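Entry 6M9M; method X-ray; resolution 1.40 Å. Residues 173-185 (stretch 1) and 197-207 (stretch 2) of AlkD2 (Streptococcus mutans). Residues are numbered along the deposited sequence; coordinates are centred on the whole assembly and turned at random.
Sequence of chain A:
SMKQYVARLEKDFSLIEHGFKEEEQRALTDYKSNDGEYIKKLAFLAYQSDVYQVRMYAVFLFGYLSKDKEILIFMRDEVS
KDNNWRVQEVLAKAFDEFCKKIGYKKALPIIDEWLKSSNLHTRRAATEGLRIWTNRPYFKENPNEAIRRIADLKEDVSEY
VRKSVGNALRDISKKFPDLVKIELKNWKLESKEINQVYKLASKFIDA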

# COMPACT_ATOMS: atom_id res chain seq x y z
N SER A 173 4.81 -0.58 -18.19
CA SER A 173 4.98 -0.88 -19.60
C SER A 173 4.59 0.28 -20.49
O SER A 173 5.07 0.36 -21.63
N LYS A 174 3.73 1.19 -20.01
CA LYS A 174 3.26 2.29 -20.85
C LYS A 174 4.32 3.35 -21.03
O LYS A 174 4.34 4.04 -22.04
N LYS A 175 5.23 3.48 -20.06
CA LYS A 175 6.31 4.45 -20.16
C LYS A 175 7.66 3.80 -20.41
O LYS A 175 8.56 4.46 -20.96
N PHE A 176 7.82 2.52 -20.08
CA PHE A 176 9.08 1.80 -20.27
C PHE A 176 8.80 0.49 -20.99
O PHE A 176 9.07 -0.61 -20.48
N PRO A 177 8.22 0.56 -22.19
CA PRO A 177 7.88 -0.68 -22.89
C PRO A 177 9.09 -1.54 -23.17
O PRO A 177 9.00 -2.77 -23.08
N ASP A 178 10.23 -0.93 -23.51
CA ASP A 178 11.42 -1.72 -23.79
C ASP A 178 11.83 -2.56 -22.59
O ASP A 178 12.11 -3.76 -22.71
N LEU A 179 11.82 -1.97 -21.39
CA LEU A 179 12.29 -2.70 -20.23
C LEU A 179 11.31 -3.79 -19.80
O LEU A 179 11.72 -4.86 -19.35
N VAL A 180 10.00 -3.52 -19.90
CA VAL A 180 9.04 -4.56 -19.52
C VAL A 180 9.10 -5.72 -20.51
O VAL A 180 9.04 -6.89 -20.11
N LYS A 181 9.26 -5.42 -21.80
CA LYS A 181 9.39 -6.48 -22.80
C LYS A 181 10.57 -7.40 -22.47
O LYS A 181 10.45 -8.62 -22.50
N ILE A 182 11.72 -6.81 -22.13
CA ILE A 182 12.88 -7.61 -21.78
C ILE A 182 12.59 -8.50 -20.57
O ILE A 182 12.97 -9.68 -20.55
N GLU A 183 11.95 -7.95 -19.54
CA GLU A 183 11.62 -8.76 -18.37
C GLU A 183 10.70 -9.92 -18.74
O GLU A 183 10.96 -11.07 -18.38
N LEU A 184 9.62 -9.63 -19.47
CA LEU A 184 8.62 -10.65 -19.77
C LEU A 184 9.18 -11.75 -20.66
O LEU A 184 8.80 -12.91 -20.52
N LYS A 185 10.10 -11.40 -21.57
CA LYS A 185 10.66 -12.40 -22.47
C LYS A 185 11.37 -13.51 -21.72
O LYS A 185 11.48 -14.62 -22.23
N VAL A 197 -0.58 -13.23 -14.39
CA VAL A 197 0.19 -12.00 -14.30
C VAL A 197 0.65 -11.56 -15.68
O VAL A 197 0.59 -10.37 -16.02
N TYR A 198 1.13 -12.51 -16.49
CA TYR A 198 1.62 -12.18 -17.82
C TYR A 198 0.55 -11.51 -18.67
O TYR A 198 0.83 -10.53 -19.37
N LYS A 199 -0.69 -12.02 -18.63
CA LYS A 199 -1.74 -11.42 -19.44
C LYS A 199 -1.97 -9.97 -19.04
O LYS A 199 -2.10 -9.10 -19.91
N LEU A 200 -2.00 -9.68 -17.74
CA LEU A 200 -2.20 -8.30 -17.31
C LEU A 200 -1.04 -7.42 -17.74
O LEU A 200 -1.25 -6.27 -18.17
N ALA A 201 0.19 -7.92 -17.62
CA ALA A 201 1.38 -7.11 -17.82
C ALA A 201 1.72 -6.84 -19.28
O ALA A 201 2.47 -5.90 -19.55
N SER A 202 1.18 -7.63 -20.21
CA SER A 202 1.69 -7.66 -21.58
C SER A 202 0.79 -6.99 -22.61
O SER A 202 1.14 -6.98 -23.80
N LYS A 203 -0.32 -6.38 -22.20
CA LYS A 203 -1.27 -5.83 -23.17
C LYS A 203 -0.63 -4.82 -24.12
O LYS A 203 -0.99 -4.76 -25.31
N PHE A 204 0.29 -4.00 -23.63
CA PHE A 204 0.86 -2.91 -24.41
C PHE A 204 2.28 -3.19 -24.87
O PHE A 204 3.01 -2.26 -25.22
N ILE A 205 2.66 -4.46 -24.92
CA ILE A 205 4.00 -4.88 -25.32
C ILE A 205 3.90 -5.60 -26.66
O ILE A 205 3.05 -6.49 -26.83
N ASP A 206 4.76 -5.21 -27.60
CA ASP A 206 4.91 -5.91 -28.87
C ASP A 206 5.94 -7.01 -28.64
O ASP A 206 7.13 -6.87 -28.91
N ALA A 207 5.46 -8.13 -28.10
CA ALA A 207 6.34 -9.21 -27.67
C ALA A 207 7.16 -9.79 -28.82
O ALA A 207 8.17 -10.46 -28.61
OXT ALA A 207 6.83 -9.60 -29.99

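The contact is a small, mainly apolar packing of the C-terminal segment against helix 177-185 and the residues just before it, centred on Leu 184 and Ile 205 and joined by one lysine hydrogen bond and two bridging waters. The two stretches bury 551 Å² in total, and the axes of helices 177-185 and 197-201 run nearly antiparallel, at 161°, with a closest approach of 11.5 Å. That spacing is wide for direct helix packing, and much of the contact falls to the residues that follow helix 197-201.

Leu 184 and Ile 205 have the largest covered areas, 90 and 87 Å², and both direct CA-to-CB toward the opposing stretch. Leu 184 (chi1 m, chi2 t) meets the helix and what follows it: its CB lies 3.9 Å from CE1 of Tyr 198, an oblique approach to the ring, its CD2 4.2 Å from CB of Ala 201, and its CD1 3.9 Å from CB of Ser 202. Tyr 198 starts sideways, but with chi1 t the end of its side chain comes nearer. Ser 202, chi1 p, turns its OG back to donate to O of Tyr 198 at 2.8 Å, within its own stretch.

Ile 205, with both chi angles m, places CD1 among several partners: 3.8 Å from CB of Ser 173, 4.0 Å from CB of Pro 177 and 4.2 Å from CB of Val 180. Its CG2 lies 3.7 Å from CB of Lys 181, while CG1 is 4.3 Å from CD1 of Leu 184.

Lys 181 is extended, all four chi angles t, and thereby carries NZ to O of Asp 206, to which it donates a hydrogen bond of 2.8 Å. The carboxylates nearby remain beyond salt-bridge range: NZ lies 4.6 Å from both OD2 of Asp 206 and OXT of Ala 207.

At the other end, Phe 204 (chi1 m) points toward stretch 1. Lys 174 begins sideways, yet its CE reaches 3.5 Å from CE2 of Phe 204, oblique to the ring; OG of Ser 173 (chi1 p) lies at the ring edge. Water 1 donates to OG of Ser 173 and O of Ala 201, both at 2.7 Å, and accepts from N of Phe 204 at 2.8 Å. Water 2 donates to O of Ser 173 at 2.9 Å and O of Phe 204 at 2.7 Å, linking the two backbones.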

# COMPACT_ATOMS: atom_id res chain seq x y z
CB SER A 173 4.14 -2.09 -20.00
OG SER A 173 2.77 -1.75 -20.11
CB LYS A 174 1.99 2.89 -20.24
CG LYS A 174 0.84 1.90 -20.27
CD LYS A 174 -0.24 2.29 -19.28
CE LYS A 174 -1.32 1.25 -19.21
NZ LYS A 174 -2.37 1.53 -18.22
CB LYS A 175 6.34 5.30 -18.89
CG LYS A 175 6.90 6.68 -19.02
CD LYS A 175 6.77 7.43 -17.73
CE LYS A 175 5.40 8.04 -17.53
NZ LYS A 175 5.56 9.08 -16.48
CB PHE A 176 9.77 1.55 -18.93
CG PHE A 176 10.09 2.81 -18.18
CD1 PHE A 176 11.28 3.49 -18.41
CD2 PHE A 176 9.20 3.34 -17.27
CE1 PHE A 176 11.58 4.64 -17.72
CE2 PHE A 176 9.49 4.50 -16.59
CZ PHE A 176 10.68 5.15 -16.81
CB PRO A 177 7.18 -0.19 -24.17
CG PRO A 177 7.61 1.24 -24.33
CD PRO A 177 7.80 1.76 -22.94
CB ASP A 178 12.57 -0.80 -24.23
CG ASP A 178 12.26 -0.01 -25.51
OD1 ASP A 178 11.49 -0.49 -26.35
OD2 ASP A 178 12.81 1.10 -25.68
CB LEU A 179 12.53 -1.74 -19.07
CG LEU A 179 13.60 -0.68 -19.31
CD1 LEU A 179 13.67 0.24 -18.10
CD2 LEU A 179 14.92 -1.35 -19.58
CB VAL A 180 7.63 -3.96 -19.34
CG1 VAL A 180 6.61 -5.06 -19.07
CG2 VAL A 180 7.63 -2.96 -18.20
CB LYS A 181 9.54 -5.85 -24.18
CG LYS A 181 9.72 -6.83 -25.35
CD LYS A 181 9.70 -6.08 -26.69
CE LYS A 181 9.94 -7.01 -27.88
NZ LYS A 181 9.85 -6.27 -29.16
CB ILE A 182 14.10 -6.70 -21.54
CG1 ILE A 182 14.59 -6.12 -22.86
CG2 ILE A 182 15.22 -7.47 -20.83
CD1 ILE A 182 15.55 -4.98 -22.69
CB GLU A 183 10.98 -7.87 -17.30
CG GLU A 183 10.41 -8.63 -16.12
CD GLU A 183 11.45 -9.36 -15.31
OE1 GLU A 183 12.60 -8.87 -15.21
OE2 GLU A 183 11.12 -10.43 -14.77
CB LEU A 184 7.38 -10.02 -20.42
CG LEU A 184 6.63 -8.97 -19.60
CD1 LEU A 184 5.39 -8.46 -20.33
CD2 LEU A 184 6.25 -9.52 -18.25
CB LYS A 185 11.62 -11.73 -23.45
CG LYS A 185 12.01 -12.60 -24.64
CD LYS A 185 13.01 -11.87 -25.52
CE LYS A 185 13.48 -12.75 -26.67
NZ LYS A 185 14.63 -12.12 -27.38
CB VAL A 197 1.37 -12.21 -13.33
CG1 VAL A 197 2.30 -11.01 -13.34
CG2 VAL A 197 0.88 -12.49 -11.91
CB TYR A 198 2.13 -13.45 -18.50
CG TYR A 198 2.71 -13.19 -19.88
CD1 TYR A 198 4.05 -12.87 -20.02
CD2 TYR A 198 1.93 -13.26 -21.01
CE1 TYR A 198 4.60 -12.63 -21.27
CE2 TYR A 198 2.47 -13.03 -22.28
CZ TYR A 198 3.81 -12.70 -22.40
OH TYR A 198 4.37 -12.47 -23.64
CB LYS A 199 -3.03 -12.20 -19.33
CG LYS A 199 -3.04 -13.51 -20.07
CD LYS A 199 -4.39 -14.21 -19.92
CE LYS A 199 -4.48 -15.47 -20.74
NZ LYS A 199 -3.56 -16.52 -20.23
CB LEU A 200 -2.34 -8.25 -15.79
CG LEU A 200 -3.63 -8.82 -15.22
CD1 LEU A 200 -3.54 -9.01 -13.72
CD2 LEU A 200 -4.83 -7.93 -15.54
CB ALA A 201 2.57 -7.79 -17.15
CB SER A 202 1.93 -9.12 -22.00
OG SER A 202 0.71 -9.84 -22.03
CB LYS A 203 -2.44 -5.19 -22.42
CG LYS A 203 -3.44 -4.43 -23.30
CD LYS A 203 -4.09 -5.33 -24.31
CE LYS A 203 -5.34 -4.69 -24.92
NZ LYS A 203 -5.11 -3.36 -25.54
CB PHE A 204 0.75 -1.59 -23.64
CG PHE A 204 -0.66 -1.26 -23.26
CD1 PHE A 204 -1.58 -0.87 -24.24
CD2 PHE A 204 -1.09 -1.37 -21.96
CE1 PHE A 204 -2.90 -0.60 -23.91
CE2 PHE A 204 -2.40 -1.09 -21.62
CZ PHE A 204 -3.29 -0.70 -22.60
CB ILE A 205 4.64 -5.79 -24.26
CG1 ILE A 205 4.83 -5.04 -22.94
CG2 ILE A 205 5.96 -6.34 -24.76
CD1 ILE A 205 5.67 -3.78 -23.06
CB ASP A 206 5.36 -4.92 -29.94
CG ASP A 206 5.43 -5.53 -31.32
OD1 ASP A 206 4.50 -6.26 -31.70
OD2 ASP A 206 6.42 -5.24 -32.03
CB ALA A 207 5.53 -10.32 -27.00
O HOH W 1 1.47 -3.94 -21.07
O HOH W 2 4.02 0.11 -24.32